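Local coordinates for YecR (Salmonella typhimurium, PDB 7BGL), which is probably a lipoprotein, of unknown function, that forms part of a large multi-protein assembly, at residues 35-40 with 91-96. Numbering follows the deposited sequence.
Sequences RLTYNQ and RFTLSW
Tyr-38 lays its ring across the root of the Phe-92 side chain, while both residues also pair through their backbones. With CG of Tyr-38 held between its own N and carbonyl carbon (chi1 52°), the phenol leans over the neighbouring strand and takes Phe-92 CB against one face, a CH-pi contact. The two rings lie within 14° of parallel but are slid apart, centroids 5.6 Å from each other, and barely overlap. Leu-94 meets the tyrosine at its edge, CG lying in the ring plane 3.8 Å from Tyr-38 CE1. Beyond this, the aliphatic part of Gln-40 passes obliquely by Phe-92, its CG 3.5 Å from Phe-92 CE1. At the other end of this face Leu-36 slants across Trp-96, with its CD1 methyl 3.6 Å from Trp-96 NE1.

The opposite face is more polar. Thr-37 and Thr-93 meet through their methyls, CG2 to CG2 at 3.9 Å, and Asn-39 runs beside Arg-91, with OD1 2.9 Å from Arg-91 NE. Arg-35 passes the CB of Ser-95 and sends NH2 to the backbone of another protein chain.

Two reciprocal pairs of backbone bonds, Leu-36 with Leu-94 and Tyr-38 with Phe-92, join the strands; Phe-92 N lies 2.9 Å from Tyr-38 O. They alternate with the non-hydrogen-bonded pairs Arg-35/Ser-95, Thr-37/Thr-93 and Asn-39/Arg-91, as in any regular antiparallel pairing. Strands 33-41 and 87-97 are the inner two of a four-stranded antiparallel sheet, flanked by 23-28 and 76-82, with helix 52-63 packed on the Leu-36 and Trp-96 side.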
ATOM      1  N   ARG C  35     -33.433 -87.146  45.234  1.00110.83           N
ATOM      2  CA  ARG C  35     -33.535 -86.077  46.218  1.00110.83           C
ATOM      3  C   ARG C  35     -34.693 -86.369  47.158  1.00110.83           C
ATOM      4  O   ARG C  35     -35.819 -86.599  46.705  1.00110.83           O
ATOM      5  CB  ARG C  35     -33.733 -84.716  45.542  1.00110.83           C
ATOM      6  CG  ARG C  35     -32.588 -84.295  44.641  1.00110.83           C
ATOM      7  CD  ARG C  35     -32.102 -82.899  44.992  1.00110.83           C
ATOM      8  NE  ARG C  35     -30.831 -82.583  44.352  1.00110.83           N
ATOM      9  CZ  ARG C  35     -30.712 -82.095  43.125  1.00110.83           C
ATOM     10  NH1 ARG C  35     -31.772 -81.856  42.370  1.00110.83           N
ATOM     11  NH2 ARG C  35     -29.499 -81.841  42.642  1.00110.83           N
ATOM     12  N   LEU C  36     -34.412 -86.351  48.458  1.00117.69           N
ATOM     13  CA  LEU C  36     -35.418 -86.518  49.493  1.00117.69           C
ATOM     14  C   LEU C  36     -35.522 -85.228  50.294  1.00117.69           C
ATOM     15  O   LEU C  36     -34.552 -84.479  50.413  1.00117.69           O
ATOM     16  CB  LEU C  36     -35.076 -87.686  50.424  1.00117.69           C
ATOM     17  CG  LEU C  36     -34.445 -88.916  49.770  1.00117.69           C
ATOM     18  CD1 LEU C  36     -34.073 -89.951  50.819  1.00117.69           C
ATOM     19  CD2 LEU C  36     -35.380 -89.513  48.732  1.00117.69           C
ATOM     20  N   THR C  37     -36.706 -84.967  50.840  1.00118.85           N
ATOM     21  CA  THR C  37     -36.951 -83.739  51.580  1.00118.85           C
ATOM     22  C   THR C  37     -37.645 -84.045  52.899  1.00118.85           C
ATOM     23  O   THR C  37     -38.452 -84.974  52.996  1.00118.85           O
ATOM     24  CB  THR C  37     -37.803 -82.751  50.771  1.00118.85           C
ATOM     25  OG1 THR C  37     -39.053 -83.363  50.430  1.00118.85           O
ATOM     26  CG2 THR C  37     -37.080 -82.342  49.499  1.00118.85           C
ATOM     27  N   TYR C  38     -37.320 -83.249  53.916  1.00117.72           N
ATOM     28  CA  TYR C  38     -38.018 -83.308  55.192  1.00117.72           C
ATOM     29  C   TYR C  38     -38.191 -81.894  55.730  1.00117.72           C
ATOM     30  O   TYR C  38     -37.547 -80.947  55.274  1.00117.72           O
ATOM     31  CB  TYR C  38     -37.295 -84.205  56.210  1.00117.72           C
ATOM     32  CG  TYR C  38     -35.831 -83.898  56.425  1.00117.72           C
ATOM     33  CD1 TYR C  38     -34.865 -84.378  55.551  1.00117.72           C
ATOM     34  CD2 TYR C  38     -35.412 -83.154  57.520  1.00117.72           C
ATOM     35  CE1 TYR C  38     -33.525 -84.109  55.750  1.00117.72           C
ATOM     36  CE2 TYR C  38     -34.074 -82.882  57.727  1.00117.72           C
ATOM     37  CZ  TYR C  38     -33.135 -83.362  56.841  1.00117.72           C
ATOM     38  OH  TYR C  38     -31.801 -83.091  57.042  1.00117.72           O
ATOM     39  N   ASN C  39     -39.093 -81.759  56.699  1.00116.19           N
ATOM     40  CA  ASN C  39     -39.520 -80.461  57.198  1.00116.19           C
ATOM     41  C   ASN C  39     -39.029 -80.234  58.623  1.00116.19           C
ATOM     42  O   ASN C  39     -38.846 -81.177  59.397  1.00116.19           O
ATOM     43  CB  ASN C  39     -41.047 -80.336  57.158  1.00116.19           C
ATOM     44  CG  ASN C  39     -41.612 -80.562  55.772  1.00116.19           C
ATOM     45  OD1 ASN C  39     -40.894 -80.485  54.776  1.00116.19           O
ATOM     46  ND2 ASN C  39     -42.908 -80.843  55.701  1.00116.19           N
ATOM     47  N   GLN C  40     -38.818 -78.962  58.954  1.00120.69           N
ATOM     48  CA  GLN C  40     -38.441 -78.541  60.296  1.00120.69           C
ATOM     49  C   GLN C  40     -39.272 -77.334  60.707  1.00120.69           C
ATOM     50  O   GLN C  40     -39.241 -76.300  60.028  1.00120.69           O
ATOM     51  CB  GLN C  40     -36.951 -78.199  60.360  1.00120.69           C
ATOM     52  CG  GLN C  40     -36.061 -79.325  60.849  1.00120.69           C
ATOM     53  CD  GLN C  40     -34.800 -78.811  61.519  1.00120.69           C
ATOM     54  OE1 GLN C  40     -34.713 -77.640  61.888  1.00120.69           O
ATOM     55  NE2 GLN C  40     -33.813 -79.685  61.672  1.00120.69           N
ATOM     56  N   ARG C  91     -37.164 -76.429  54.814  1.00110.10           N
ATOM     57  CA  ARG C  91     -37.047 -77.673  54.065  1.00110.10           C
ATOM     58  C   ARG C  91     -35.585 -78.091  53.992  1.00110.10           C
ATOM     59  O   ARG C  91     -34.729 -77.306  53.576  1.00110.10           O
ATOM     60  CB  ARG C  91     -37.621 -77.514  52.657  1.00110.10           C
ATOM     61  CG  ARG C  91     -39.129 -77.343  52.615  1.00110.10           C
ATOM     62  CD  ARG C  91     -39.836 -78.680  52.747  1.00110.10           C
ATOM     63  NE  ARG C  91     -41.286 -78.536  52.694  1.00110.10           N
ATOM     64  CZ  ARG C  91     -41.982 -78.374  51.577  1.00110.10           C
ATOM     65  NH1 ARG C  91     -41.390 -78.330  50.396  1.00110.10           N
ATOM     66  NH2 ARG C  91     -43.304 -78.254  51.649  1.00110.10           N
ATOM     67  N   PHE C  92     -35.304 -79.328  54.396  1.00113.40           N
ATOM     68  CA  PHE C  92     -33.962 -79.887  54.347  1.00113.40           C
ATOM     69  C   PHE C  92     -33.933 -81.002  53.313  1.00113.40           C
ATOM     70  O   PHE C  92     -34.790 -81.893  53.329  1.00113.40           O
ATOM     71  CB  PHE C  92     -33.530 -80.411  55.718  1.00113.40           C
ATOM     72  CG  PHE C  92     -33.228 -79.327  56.712  1.00113.40           C
ATOM     73  CD1 PHE C  92     -34.224 -78.824  57.530  1.00113.40           C
ATOM     74  CD2 PHE C  92     -31.950 -78.809  56.824  1.00113.40           C
ATOM     75  CE1 PHE C  92     -33.949 -77.826  58.445  1.00113.40           C
ATOM     76  CE2 PHE C  92     -31.669 -77.811  57.736  1.00113.40           C
ATOM     77  CZ  PHE C  92     -32.671 -77.319  58.548  1.00113.40           C
ATOM     78  N   THR C  93     -32.947 -80.948  52.422  1.00112.56           N
ATOM     79  CA  THR C  93     -32.844 -81.866  51.300  1.00112.56           C
ATOM     80  C   THR C  93     -31.623 -82.764  51.446  1.00112.56           C
ATOM     81  O   THR C  93     -30.564 -82.339  51.917  1.00112.56           O
ATOM     82  CB  THR C  93     -32.761 -81.106  49.972  1.00112.56           C
ATOM     83  OG1 THR C  93     -31.496 -80.443  49.876  1.00112.56           O
ATOM     84  CG2 THR C  93     -33.876 -80.075  49.877  1.00112.56           C
ATOM     85  N   LEU C  94     -31.791 -84.019  51.037  1.00116.44           N
ATOM     86  CA  LEU C  94     -30.721 -85.008  51.014  1.00116.44           C
ATOM     87  C   LEU C  94     -30.581 -85.518  49.588  1.00116.44           C
ATOM     88  O   LEU C  94     -31.572 -85.939  48.979  1.00116.44           O
ATOM     89  CB  LEU C  94     -31.011 -86.163  51.977  1.00116.44           C
ATOM     90  CG  LEU C  94     -31.050 -85.813  53.465  1.00116.44           C
ATOM     91  CD1 LEU C  94     -31.458 -87.023  54.291  1.00116.44           C
ATOM     92  CD2 LEU C  94     -29.706 -85.272  53.926  1.00116.44           C
ATOM     93  N   SER C  95     -29.363 -85.481  49.061  1.00118.07           N
ATOM     94  CA  SER C  95     -29.090 -85.874  47.687  1.00118.07           C
ATOM     95  C   SER C  95     -28.307 -87.179  47.655  1.00118.07           C
ATOM     96  O   SER C  95     -27.451 -87.425  48.509  1.00118.07           O
ATOM     97  CB  SER C  95     -28.311 -84.782  46.951  1.00118.07           C
ATOM     98  OG  SER C  95     -27.121 -84.449  47.644  1.00118.07           O
ATOM     99  N   TRP C  96     -28.616 -88.018  46.669  1.00122.77           N
ATOM    100  CA  TRP C  96     -27.953 -89.297  46.479  1.00122.77           C
ATOM    101  C   TRP C  96     -27.666 -89.486  44.997  1.00122.77           C
ATOM    102  O   TRP C  96     -28.490 -89.138  44.148  1.00122.77           O
ATOM    103  CB  TRP C  96     -28.807 -90.461  46.999  1.00122.77           C
ATOM    104  CG  TRP C  96     -29.331 -90.258  48.391  1.00122.77           C
ATOM    105  CD1 TRP C  96     -30.327 -89.409  48.778  1.00122.77           C
ATOM    106  CD2 TRP C  96     -28.882 -90.918  49.580  1.00122.77           C
ATOM    107  NE1 TRP C  96     -30.526 -89.500  50.134  1.00122.77           N
ATOM    108  CE2 TRP C  96     -29.651 -90.420  50.650  1.00122.77           C
ATOM    109  CE3 TRP C  96     -27.905 -91.883  49.844  1.00122.77           C
ATOM    110  CZ2 TRP C  96     -29.474 -90.851  51.962  1.00122.77           C
ATOM    111  CZ3 TRP C  96     -27.731 -92.311  51.146  1.00122.77           C
ATOM    112  CH2 TRP C  96     -28.510 -91.795  52.188  1.00122.77           C
TER